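Aspartate aminotransferase (Plasmodium falciparum, PDB 3K7Y) probably catalyses, as a pyridoxal-phosphate-dependent homodimer, the reversible transfer of an amino group between L-aspartate and 2-oxoglutarate, giving oxaloacetate and L-glutamate. Local coordinates at residues Arg325-Phe329 / Phe355-Pro359; Ile48-Val52 / Asn309-Leu314; Glu115-Met119 / Asn277-Ile281; Gly218-Leu224 / Leu314-Ser318. One frame throughout, in Å; residues are numbered along the deposited sequence.

Contact 1 (Arg325-Phe329 / Phe355-Pro359)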
loop_
_atom_site.group_PDB
_atom_site.type_symbol
_atom_site.label_atom_id
_atom_site.label_comp_id
_atom_site.label_asym_id
_atom_site.label_seq_id
_atom_site.Cartn_x
_atom_site.Cartn_y
_atom_site.Cartn_z
ATOM N N ARG A 325 -12.458 -24.698 20.246
ATOM C CA ARG A 325 -12.832 -25.659 19.194
ATOM C C ARG A 325 -13.219 -27.029 19.757
ATOM O O ARG A 325 -14.218 -27.627 19.334
ATOM C CB ARG A 325 -11.684 -25.825 18.191
ATOM C CG ARG A 325 -11.968 -26.790 17.038
ATOM C CD ARG A 325 -10.703 -27.159 16.280
ATOM N NE ARG A 325 -10.237 -26.092 15.399
ATOM C CZ ARG A 325 -9.386 -25.132 15.759
ATOM N NH1 ARG A 325 -8.900 -25.090 16.997
ATOM N NH2 ARG A 325 -9.010 -24.205 14.882
ATOM N N ILE A 326 -12.418 -27.538 20.690
ATOM C CA ILE A 326 -12.759 -28.779 21.395
ATOM C C ILE A 326 -14.142 -28.662 22.051
ATOM O O ILE A 326 -15.036 -29.443 21.743
ATOM C CB ILE A 326 -11.644 -29.196 22.396
ATOM C CG1 ILE A 326 -10.517 -29.883 21.641
ATOM C CG2 ILE A 326 -12.175 -30.101 23.517
ATOM C CD1 ILE A 326 -9.197 -29.738 22.316
ATOM N N LEU A 327 -14.315 -27.658 22.914
ATOM C CA LEU A 327 -15.596 -27.397 23.574
ATOM C C LEU A 327 -16.735 -27.424 22.571
ATOM O O LEU A 327 -17.749 -28.099 22.778
ATOM C CB LEU A 327 -15.585 -26.026 24.258
ATOM C CG LEU A 327 -16.714 -25.620 25.219
ATOM C CD1 LEU A 327 -16.729 -24.121 25.373
ATOM C CD2 LEU A 327 -18.082 -26.057 24.780
ATOM N N PHE A 328 -16.555 -26.683 21.486
ATOM C CA PHE A 328 -17.599 -26.471 20.505
ATOM C C PHE A 328 -18.237 -27.768 19.967
ATOM O O PHE A 328 -19.455 -27.938 20.048
ATOM C CB PHE A 328 -17.082 -25.565 19.375
ATOM C CG PHE A 328 -18.076 -25.346 18.269
ATOM C CD1 PHE A 328 -19.279 -24.696 18.510
ATOM C CD2 PHE A 328 -17.814 -25.804 16.985
ATOM C CE1 PHE A 328 -20.210 -24.507 17.487
ATOM C CE2 PHE A 328 -18.737 -25.612 15.955
ATOM C CZ PHE A 328 -19.941 -24.963 16.209
ATOM N N PHE A 329 -17.422 -28.681 19.439
ATOM C CA PHE A 329 -17.949 -29.928 18.874
ATOM C C PHE A 329 -18.518 -30.824 19.948
ATOM O O PHE A 329 -19.342 -31.692 19.669
ATOM C CB PHE A 329 -16.888 -30.669 18.054
ATOM C CG PHE A 329 -16.407 -29.887 16.869
ATOM C CD1 PHE A 329 -17.190 -29.784 15.723
ATOM C CD2 PHE A 329 -15.193 -29.230 16.909
ATOM C CE1 PHE A 329 -16.774 -29.043 14.642
ATOM C CE2 PHE A 329 -14.761 -28.489 15.827
ATOM C CZ PHE A 329 -15.555 -28.392 14.691
ATOM N N PHE A 355 -9.861 -20.928 12.330
ATOM C CA PHE A 355 -11.155 -21.490 11.922
ATOM C C PHE A 355 -11.320 -22.989 12.173
ATOM O O PHE A 355 -10.373 -23.698 12.503
ATOM C CB PHE A 355 -11.427 -21.263 10.424
ATOM C CG PHE A 355 -11.050 -19.909 9.919
ATOM C CD1 PHE A 355 -11.851 -18.812 10.167
ATOM C CD2 PHE A 355 -9.898 -19.742 9.163
ATOM C CE1 PHE A 355 -11.483 -17.561 9.683
ATOM C CE2 PHE A 355 -9.531 -18.508 8.682
ATOM C CZ PHE A 355 -10.315 -17.419 8.939
ATOM N N SER A 356 -12.549 -23.457 12.005
ATOM C CA SER A 356 -12.792 -24.861 11.718
ATOM C C SER A 356 -13.462 -24.926 10.348
ATOM O O SER A 356 -14.029 -23.933 9.892
ATOM C CB SER A 356 -13.654 -25.515 12.797
ATOM O OG SER A 356 -12.844 -26.009 13.850
ATOM N N PHE A 357 -13.367 -26.078 9.690
ATOM C CA PHE A 357 -13.894 -26.251 8.347
ATOM C C PHE A 357 -14.812 -27.470 8.337
ATOM O O PHE A 357 -14.346 -28.608 8.478
ATOM C CB PHE A 357 -12.736 -26.426 7.365
ATOM C CG PHE A 357 -13.144 -26.466 5.907
ATOM C CD1 PHE A 357 -14.013 -25.518 5.376
ATOM C CD2 PHE A 357 -12.601 -27.425 5.055
ATOM C CE1 PHE A 357 -14.368 -25.558 4.025
ATOM C CE2 PHE A 357 -12.946 -27.470 3.709
ATOM C CZ PHE A 357 -13.829 -26.539 3.191
ATOM N N VAL A 358 -16.117 -27.230 8.189
ATOM C CA VAL A 358 -17.114 -28.295 8.225
ATOM C C VAL A 358 -17.908 -28.308 6.912
ATOM O O VAL A 358 -18.975 -27.692 6.832
ATOM C CB VAL A 358 -18.079 -28.101 9.442
ATOM C CG1 VAL A 358 -19.090 -29.258 9.580
ATOM C CG2 VAL A 358 -17.294 -27.936 10.728
ATOM N N PRO A 359 -17.394 -28.992 5.869
ATOM C CA PRO A 359 -18.094 -28.927 4.577
ATOM C C PRO A 359 -19.597 -29.167 4.698
ATOM O O PRO A 359 -20.398 -28.457 4.072
ATOM C CB PRO A 359 -17.402 -30.018 3.751
ATOM C CG PRO A 359 -15.984 -29.988 4.249
ATOM C CD PRO A 359 -16.088 -29.674 5.746
#
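In the small domain of this fold type I aminotransferase, the long helix 304-335 packs beside the short strand 355-357, which pairs antiparallel with strand 380-382. The axes of helix 325-329 and strand 355-357 come no closer than 10.7 Å and their directions differ by 42°, so side chains have to fill the gap. S356, R325 and F329 do most of this. S356 points its side chain at the helix, while its neighbours F355 and F357 turn theirs away, the usual alternation along a strand. R325 reaches across with chi1 and chi2 both near t and brings its guanidinium to the strand backbone: NH2 of R325 donates a well-aligned hydrogen bond to the carbonyl O of F355 (2.8 Å). The same nitrogen also serves the carbonyl of G353, so one arginine holds the chain at two places as it enters the strand. One turn further along the helix, F329 presents its ring edge to the strand, with CE1 4.1 Å from V358 CG2 and CE2 3.7 Å from S356 OG; Y348 meets the same ring. The cofactor lies beyond the strand, where the F355 side chain approaches N185 and Y216, both of which bind pyridoxal phosphate, and meets R380 in a cation-pi contact. Between helix and strand, R325 NE completes the polar contact with a weak hydrogen bond to S356 OG, 3.0 Å long and bent to 125°.

Contact 2 (Ile48-Val52 / Asn309-Leu314)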
loop_
_atom_site.group_PDB
_atom_site.type_symbol
_atom_site.label_atom_id
_atom_site.label_comp_id
_atom_site.label_asym_id
_atom_site.label_seq_id
_atom_site.Cartn_x
_atom_site.Cartn_y
_atom_site.Cartn_z
ATOM N N ILE A 48 -6.643 -7.250 20.838
ATOM C CA ILE A 48 -5.357 -6.546 20.779
ATOM C C ILE A 48 -4.468 -6.817 21.997
ATOM O O ILE A 48 -4.938 -6.789 23.122
ATOM C CB ILE A 48 -5.518 -5.004 20.500
ATOM C CG1 ILE A 48 -4.174 -4.392 20.044
ATOM C CG2 ILE A 48 -6.178 -4.273 21.694
ATOM C CD1 ILE A 48 -4.253 -3.631 18.753
ATOM N N PHE A 49 -3.184 -7.066 21.749
ATOM C CA PHE A 49 -2.193 -7.293 22.799
ATOM C C PHE A 49 -1.897 -6.049 23.652
ATOM O O PHE A 49 -2.381 -4.958 23.362
ATOM C CB PHE A 49 -0.891 -7.787 22.167
ATOM C CG PHE A 49 -1.004 -9.129 21.520
ATOM C CD1 PHE A 49 -0.730 -10.284 22.237
ATOM C CD2 PHE A 49 -1.386 -9.240 20.192
ATOM C CE1 PHE A 49 -0.844 -11.535 21.629
ATOM C CE2 PHE A 49 -1.499 -10.477 19.584
ATOM C CZ PHE A 49 -1.223 -11.625 20.294
ATOM N N ASP A 50 -1.107 -6.225 24.709
ATOM C CA ASP A 50 -0.594 -5.101 25.485
ATOM C C ASP A 50 0.800 -4.743 24.998
ATOM O O ASP A 50 1.157 -3.569 24.927
ATOM C CB ASP A 50 -0.569 -5.426 26.982
ATOM C CG ASP A 50 -1.901 -5.152 27.669
ATOM O OD1 ASP A 50 -2.954 -5.612 27.176
ATOM O OD2 ASP A 50 -1.891 -4.480 28.720
ATOM N N SER A 51 1.578 -5.768 24.655
ATOM C CA SER A 51 2.876 -5.589 23.999
ATOM C C SER A 51 2.763 -4.626 22.827
ATOM O O SER A 51 3.597 -3.744 22.649
ATOM C CB SER A 51 3.411 -6.933 23.499
ATOM O OG SER A 51 3.640 -7.825 24.572
ATOM N N VAL A 52 1.709 -4.806 22.036
ATOM C CA VAL A 52 1.453 -3.978 20.864
ATOM C C VAL A 52 1.057 -2.557 21.237
ATOM O O VAL A 52 1.566 -1.606 20.644
ATOM C CB VAL A 52 0.414 -4.624 19.925
ATOM C CG1 VAL A 52 -0.218 -3.586 19.022
ATOM C CG2 VAL A 52 1.071 -5.728 19.099
ATOM N N ASN A 309 6.836 -10.943 26.328
ATOM C CA ASN A 309 5.480 -10.669 26.793
ATOM C C ASN A 309 4.460 -10.938 25.688
ATOM O O ASN A 309 3.357 -11.394 25.966
ATOM C CB ASN A 309 5.366 -9.230 27.325
ATOM C CG ASN A 309 3.941 -8.844 27.739
ATOM O OD1 ASN A 309 3.159 -9.668 28.232
ATOM N ND2 ASN A 309 3.607 -7.565 27.540
ATOM N N TRP A 310 4.833 -10.672 24.438
ATOM C CA TRP A 310 3.947 -10.966 23.319
ATOM C C TRP A 310 3.860 -12.460 23.058
ATOM O O TRP A 310 2.763 -13.007 23.132
ATOM C CB TRP A 310 4.346 -10.218 22.051
ATOM C CG TRP A 310 3.663 -10.740 20.801
ATOM C CD1 TRP A 310 2.323 -10.732 20.527
ATOM C CD2 TRP A 310 4.300 -11.332 19.662
ATOM N NE1 TRP A 310 2.088 -11.293 19.294
ATOM C CE2 TRP A 310 3.285 -11.666 18.742
ATOM C CE3 TRP A 310 5.632 -11.614 19.329
ATOM C CZ2 TRP A 310 3.560 -12.269 17.518
ATOM C CZ3 TRP A 310 5.903 -12.215 18.115
ATOM C CH2 TRP A 310 4.873 -12.535 17.224
ATOM N N ILE A 311 4.993 -13.115 22.765
ATOM C CA ILE A 311 5.041 -14.587 22.577
ATOM C C ILE A 311 4.169 -15.355 23.582
ATOM O O ILE A 311 3.451 -16.293 23.199
ATOM C CB ILE A 311 6.471 -15.157 22.682
ATOM C CG1 ILE A 311 7.358 -14.632 21.567
ATOM C CG2 ILE A 311 6.455 -16.686 22.633
ATOM C CD1 ILE A 311 8.827 -14.718 21.913
ATOM N N LYS A 312 4.249 -14.954 24.854
ATOM C CA LYS A 312 3.439 -15.544 25.911
ATOM C C LYS A 312 1.941 -15.374 25.644
ATOM O O LYS A 312 1.245 -16.375 25.501
ATOM C CB LYS A 312 3.842 -15.017 27.300
ATOM C CG LYS A 312 5.024 -15.757 27.988
ATOM C CD LYS A 312 4.615 -17.113 28.597
ATOM C CE LYS A 312 5.698 -17.711 29.521
ATOM N NZ LYS A 312 5.464 -17.539 31.005
ATOM N N GLU A 313 1.450 -14.133 25.560
ATOM C CA GLU A 313 0.026 -13.876 25.251
ATOM C C GLU A 313 -0.361 -14.619 23.968
ATOM O O GLU A 313 -1.478 -15.135 23.845
ATOM C CB GLU A 313 -0.277 -12.379 25.073
ATOM C CG GLU A 313 0.060 -11.435 26.244
ATOM C CD GLU A 313 0.022 -9.946 25.827
ATOM O OE1 GLU A 313 1.092 -9.280 25.816
ATOM O OE2 GLU A 313 -1.079 -9.448 25.491
ATOM N N LEU A 314 0.578 -14.669 23.023
ATOM C CA LEU A 314 0.409 -15.422 21.800
ATOM C C LEU A 314 0.243 -16.901 22.104
ATOM O O LEU A 314 -0.717 -17.516 21.645
ATOM C CB LEU A 314 1.583 -15.191 20.846
ATOM C CG LEU A 314 1.551 -15.808 19.433
ATOM C CD1 LEU A 314 1.898 -17.317 19.475
ATOM C CD2 LEU A 314 0.235 -15.559 18.681
#
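F49, the residue most covered here, adopts chi1 near -66° (m), which lays its ring against the helix at W310, E313 and L314. W310 takes the t rotamer: although its CA-to-CB bond runs sideways, the indole swings in until CD1 lies 3.4 Å from F49 CE1, over the face of the phenyl ring. The result is a T-shaped pair, the tryptophan edge directed at the phenylalanine face, with ring centroids 4.5 Å apart and planes at 76°. NE1, next to CD1 on the same indole edge, donates a hydrogen bond to N250 O, satisfying the polar end of W310 beyond these segments. E313, m at chi1 and t at chi2, extends its carboxylate toward the start of helix 50-62. There OE1 accepts a hydrogen bond from S51 OG (3.2 Å), and OE2 a weak one from D50 N (3.3 Å) while also lying 3.4 Å from F49 CD1 at the ring edge. S51, itself m at chi1, thereby directs its hydroxyl at the helix, and its CA is 5.5 Å from that of W310. Close to this join, I48 and V52 pack on K64 and K66 of the second subunit. A carboxylate from helix 304-335 meeting the first turn of helix 50-62, beside an edge-to-face aromatic pair, thus ties an N-terminal helix to the long helix of the class I aminotransferase fold, next to the dimer interface.

Contact 3 (Glu115-Met119 / Asn277-Ile281)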
loop_
_atom_site.group_PDB
_atom_site.type_symbol
_atom_site.label_atom_id
_atom_site.label_comp_id
_atom_site.label_asym_id
_atom_site.label_seq_id
_atom_site.Cartn_x
_atom_site.Cartn_y
_atom_site.Cartn_z
ATOM N N GLU A 115 3.485 -10.005 -9.149
ATOM C CA GLU A 115 3.973 -9.035 -10.127
ATOM C C GLU A 115 5.392 -9.424 -10.496
ATOM O O GLU A 115 5.807 -9.264 -11.641
ATOM C CB GLU A 115 3.915 -7.583 -9.623
ATOM C CG GLU A 115 2.538 -6.957 -9.566
ATOM C CD GLU A 115 1.787 -6.935 -10.903
ATOM O OE1 GLU A 115 0.747 -6.238 -10.990
ATOM O OE2 GLU A 115 2.199 -7.612 -11.875
ATOM N N PHE A 116 6.122 -9.965 -9.524
ATOM C CA PHE A 116 7.521 -10.333 -9.756
ATOM C C PHE A 116 7.641 -11.587 -10.602
ATOM O O PHE A 116 8.627 -11.767 -11.308
ATOM C CB PHE A 116 8.301 -10.511 -8.446
ATOM C CG PHE A 116 9.732 -10.925 -8.654
ATOM C CD1 PHE A 116 10.602 -10.126 -9.397
ATOM C CD2 PHE A 116 10.206 -12.116 -8.123
ATOM C CE1 PHE A 116 11.929 -10.492 -9.602
ATOM C CE2 PHE A 116 11.542 -12.502 -8.318
ATOM C CZ PHE A 116 12.409 -11.680 -9.066
ATOM N N LEU A 117 6.633 -12.450 -10.515
ATOM C CA LEU A 117 6.621 -13.659 -11.306
ATOM C C LEU A 117 6.268 -13.383 -12.771
ATOM O O LEU A 117 6.836 -14.023 -13.655
ATOM C CB LEU A 117 5.730 -14.742 -10.676
ATOM C CG LEU A 117 6.120 -15.293 -9.286
ATOM C CD1 LEU A 117 5.315 -16.511 -8.931
ATOM C CD2 LEU A 117 7.619 -15.624 -9.154
ATOM N N LYS A 118 5.366 -12.432 -13.039
ATOM C CA LYS A 118 5.043 -12.069 -14.441
ATOM C C LYS A 118 6.299 -11.562 -15.103
ATOM O O LYS A 118 6.494 -11.712 -16.302
ATOM C CB LYS A 118 3.926 -11.015 -14.546
ATOM C CG LYS A 118 2.630 -11.490 -15.223
ATOM C CD LYS A 118 2.777 -11.610 -16.756
ATOM C CE LYS A 118 1.451 -11.996 -17.469
ATOM N NZ LYS A 118 0.970 -13.414 -17.258
ATOM N N MET A 119 7.154 -10.982 -14.278
ATOM C CA MET A 119 8.436 -10.470 -14.691
ATOM C C MET A 119 9.316 -11.516 -15.328
ATOM O O MET A 119 10.211 -11.183 -16.088
ATOM C CB MET A 119 9.147 -9.928 -13.472
ATOM C CG MET A 119 9.276 -8.447 -13.464
ATOM S SD MET A 119 10.991 -8.077 -13.764
ATOM C CE MET A 119 10.985 -6.347 -13.291
ATOM N N ASN A 277 15.088 -5.135 -8.810
ATOM C CA ASN A 277 13.846 -5.575 -9.452
ATOM C C ASN A 277 12.610 -5.286 -8.602
ATOM O O ASN A 277 11.589 -4.817 -9.109
ATOM C CB ASN A 277 13.885 -7.069 -9.756
ATOM C CG ASN A 277 15.014 -7.452 -10.699
ATOM O OD1 ASN A 277 16.088 -7.905 -10.268
ATOM N ND2 ASN A 277 14.767 -7.299 -11.994
ATOM N N LEU A 278 12.701 -5.565 -7.310
ATOM C CA LEU A 278 11.549 -5.363 -6.454
ATOM C C LEU A 278 11.249 -3.882 -6.283
ATOM O O LEU A 278 10.106 -3.465 -6.470
ATOM C CB LEU A 278 11.694 -6.091 -5.118
ATOM C CG LEU A 278 11.740 -7.623 -5.225
ATOM C CD1 LEU A 278 11.709 -8.309 -3.866
ATOM C CD2 LEU A 278 10.631 -8.172 -6.132
ATOM N N CYS A 279 12.271 -3.087 -5.976
ATOM C CA CYS A 279 12.097 -1.636 -5.849
ATOM C C CYS A 279 11.476 -1.089 -7.108
ATOM O O CYS A 279 10.502 -0.336 -7.072
ATOM C CB CYS A 279 13.429 -0.942 -5.602
ATOM S SG CYS A 279 14.101 -1.358 -4.003
ATOM N N PHE A 280 12.049 -1.505 -8.222
ATOM C CA PHE A 280 11.519 -1.177 -9.513
ATOM C C PHE A 280 10.025 -1.481 -9.567
ATOM O O PHE A 280 9.207 -0.565 -9.678
ATOM C CB PHE A 280 12.259 -1.961 -10.578
ATOM C CG PHE A 280 11.872 -1.583 -11.953
ATOM C CD1 PHE A 280 10.877 -2.293 -12.626
ATOM C CD2 PHE A 280 12.479 -0.494 -12.579
ATOM C CE1 PHE A 280 10.507 -1.936 -13.918
ATOM C CE2 PHE A 280 12.116 -0.127 -13.862
ATOM C CZ PHE A 280 11.121 -0.846 -14.536
ATOM N N ILE A 281 9.672 -2.759 -9.479
ATOM C CA ILE A 281 8.264 -3.160 -9.436
ATOM C C ILE A 281 7.400 -2.305 -8.492
ATOM O O ILE A 281 6.346 -1.813 -8.905
ATOM C CB ILE A 281 8.110 -4.655 -9.133
ATOM C CG1 ILE A 281 8.423 -5.456 -10.399
ATOM C CG2 ILE A 281 6.709 -4.967 -8.665
ATOM C CD1 ILE A 281 8.738 -6.927 -10.155
#
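I281 is the main bump of this apolar helix-to-helix contact. Its CD1 enters a hollow formed by F116 and M119, 3.6 Å from F116 CA, 3.8 Å from F116 CD1 and 3.7 Å from M119 CG, while its CG2 touches E115 CB at 3.9 Å. F116 in return lays one face of its ring on the other helix: L278 CD2 sits over that face, 4.2 Å from the centroid and 28° off the normal, in a CH-pi contact, I281 CD1 lies at the ring edge, and N277 CB is 3.9 Å from F116 CE1. M119 extends along a partly exposed border of the contact, its CE 4.1 Å from F280 CD1. No hydrogen bond crosses, so complementary shape holds the segments together. The second subunit covers part of the contact, with its L8 on F116 and its I11 on N277 and F280. Helix 105-118, whose first residues include the cofactor-binding G106 and T107, follows directly on edge strand 98-104 of the large mixed sheet, and here its far end lies against helix 268-283.

Contact 4 (Gly218-Leu224 / Leu314-Ser318)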
loop_
_atom_site.group_PDB
_atom_site.type_symbol
_atom_site.label_atom_id
_atom_site.label_comp_id
_atom_site.label_asym_id
_atom_site.label_seq_id
_atom_site.Cartn_x
_atom_site.Cartn_y
_atom_site.Cartn_z
ATOM N N GLY A 218 1.930 -19.266 15.040
ATOM C CA GLY A 218 1.586 -19.336 16.466
ATOM C C GLY A 218 0.150 -19.698 16.803
ATOM O O GLY A 218 -0.269 -19.586 17.966
ATOM N N PHE A 219 -0.597 -20.141 15.794
ATOM C CA PHE A 219 -1.982 -20.557 15.980
ATOM C C PHE A 219 -2.194 -22.063 15.822
ATOM O O PHE A 219 -3.165 -22.619 16.333
ATOM C CB PHE A 219 -2.893 -19.770 15.048
ATOM C CG PHE A 219 -3.060 -18.341 15.450
ATOM C CD1 PHE A 219 -3.951 -17.990 16.456
ATOM C CD2 PHE A 219 -2.325 -17.338 14.827
ATOM C CE1 PHE A 219 -4.117 -16.655 16.836
ATOM C CE2 PHE A 219 -2.485 -15.994 15.196
ATOM C CZ PHE A 219 -3.383 -15.656 16.204
ATOM N N GLY A 220 -1.273 -22.718 15.131
ATOM C CA GLY A 220 -1.372 -24.153 14.910
ATOM C C GLY A 220 -0.887 -24.951 16.095
ATOM O O GLY A 220 -1.342 -26.072 16.342
ATOM N N HIS A 221 0.047 -24.366 16.836
ATOM C CA HIS A 221 0.668 -25.053 17.963
ATOM C C HIS A 221 0.749 -24.185 19.200
ATOM O O HIS A 221 0.148 -23.114 19.256
ATOM C CB HIS A 221 2.052 -25.542 17.560
ATOM C CG HIS A 221 2.025 -26.572 16.478
ATOM N ND1 HIS A 221 1.056 -27.549 16.411
ATOM C CD2 HIS A 221 2.852 -26.788 15.431
ATOM C CE1 HIS A 221 1.283 -28.316 15.362
ATOM N NE2 HIS A 221 2.370 -27.880 14.754
ATOM N N THR A 222 1.478 -24.670 20.198
ATOM C CA THR A 222 1.744 -23.905 21.411
ATOM C C THR A 222 3.040 -23.114 21.231
ATOM O O THR A 222 3.100 -21.921 21.529
ATOM C CB THR A 222 1.808 -24.829 22.638
ATOM O OG1 THR A 222 2.028 -26.173 22.192
ATOM C CG2 THR A 222 0.494 -24.777 23.413
ATOM N N ASN A 223 4.071 -23.790 20.734
ATOM C CA ASN A 223 5.305 -23.133 20.339
ATOM C C ASN A 223 5.105 -22.626 18.933
ATOM O O ASN A 223 4.531 -23.324 18.105
ATOM C CB ASN A 223 6.491 -24.108 20.402
ATOM C CG ASN A 223 7.828 -23.455 20.037
ATOM O OD1 ASN A 223 7.880 -22.344 19.505
ATOM N ND2 ASN A 223 8.914 -24.157 20.318
ATOM N N LEU A 224 5.565 -21.408 18.664
ATOM C CA LEU A 224 5.305 -20.778 17.369
ATOM C C LEU A 224 6.441 -21.008 16.384
ATOM O O LEU A 224 6.332 -20.658 15.207
ATOM C CB LEU A 224 4.968 -19.286 17.522
ATOM C CG LEU A 224 6.077 -18.356 17.998
ATOM C CD1 LEU A 224 6.797 -17.767 16.809
ATOM C CD2 LEU A 224 5.501 -17.254 18.854
ATOM N N LEU A 314 0.578 -14.669 23.023
ATOM C CA LEU A 314 0.409 -15.422 21.800
ATOM C C LEU A 314 0.243 -16.901 22.104
ATOM O O LEU A 314 -0.717 -17.516 21.645
ATOM C CB LEU A 314 1.583 -15.191 20.846
ATOM C CG LEU A 314 1.551 -15.808 19.433
ATOM C CD1 LEU A 314 1.898 -17.317 19.475
ATOM C CD2 LEU A 314 0.235 -15.559 18.681
ATOM N N SER A 315 1.168 -17.475 22.869
ATOM C CA SER A 315 1.056 -18.892 23.247
ATOM C C SER A 315 -0.221 -19.194 24.042
ATOM O O SER A 315 -0.877 -20.218 23.813
ATOM C CB SER A 315 2.279 -19.355 24.023
ATOM O OG SER A 315 2.433 -20.747 23.867
ATOM N N GLN A 316 -0.551 -18.290 24.972
ATOM C CA GLN A 316 -1.841 -18.260 25.683
ATOM C C GLN A 316 -3.052 -18.123 24.743
ATOM O O GLN A 316 -4.167 -18.482 25.112
ATOM C CB GLN A 316 -1.868 -17.125 26.723
ATOM C CG GLN A 316 -1.725 -17.563 28.185
ATOM C CD GLN A 316 -0.294 -17.480 28.736
ATOM O OE1 GLN A 316 0.488 -16.616 28.344
ATOM N NE2 GLN A 316 0.037 -18.373 29.670
ATOM N N LEU A 317 -2.844 -17.606 23.538
ATOM C CA LEU A 317 -3.955 -17.453 22.591
ATOM C C LEU A 317 -4.311 -18.738 21.828
ATOM O O LEU A 317 -5.449 -19.195 21.902
ATOM C CB LEU A 317 -3.725 -16.270 21.642
ATOM C CG LEU A 317 -4.935 -15.774 20.856
ATOM C CD1 LEU A 317 -6.157 -15.669 21.744
ATOM C CD2 LEU A 317 -4.630 -14.431 20.232
ATOM N N SER A 318 -3.351 -19.318 21.113
ATOM C CA SER A 318 -3.598 -20.564 20.387
ATOM C C SER A 318 -4.184 -21.646 21.305
ATOM O O SER A 318 -5.024 -22.445 20.873
ATOM C CB SER A 318 -2.323 -21.080 19.727
ATOM O OG SER A 318 -1.434 -21.604 20.700
#
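Helix 304-335 of the class I aminotransferase fold is met here by the loop that follows strand 209-214 of the large mixed sheet and leads toward helix 229-235. Two hydrogen bonds fasten loop to helix, and in both a helical serine hydroxyl donates to a loop carbonyl: S315 OG to T222 O (2.7 Å) and S318 OG to H221 O. The two serines are three residues apart, about one turn, and so present their hydroxyls to adjacent peptide groups. Apolar packing lies alongside. L314 directs its branches at the loop, CD1 reaching 3.7 Å from L224 CD2 and CD2 4.4 Å from F219 CZ, while L317 CD2 approaches F219 CE1 at 4.1 Å. The F219 ring is also close to Y216 and K249, both cofactor-binding, so this packing borders the pyridoxal phosphate site. Steric fit explains G218: its positive phi of 105° would jam a side chain against the preceding carbonyl, and a CB would lie 2.5 Å from L314 CD1. Without one, the backbone settles on the helix, its O 3.5 Å from L314 CD1. Within the loop, D227 OD2 accepts hydrogen bonds from the backbone nitrogens of both G218 and G220. The backbones draw nearest at F219 and S318, whose CA atoms are 4.7 Å apart, and there the short S318 OG to H221 O hydrogen bond spans 2.6 Å.

From the N terminus, 48-52 comes first and waits for 309-314, so contact 2 closes a loop of more than 250 residues. Contact 3 opens and closes inside it, joining two helices of the large domain. Contact 4 opens within that loop too, at 218-224, but closes just after it on 314-318; it therefore crosses contact 2, and it also crosses contact 3. Contact 1 follows all of them with a short local closure. Contacts 2, 4 and 1 occur in that order along helix 304-335, joining it to helix 50-62, the loop after strand 209-214 and strand 355-357. Contacts 2 and 4 share L314; contact 3 stands apart, its centre about 34 Å from that of contact 4.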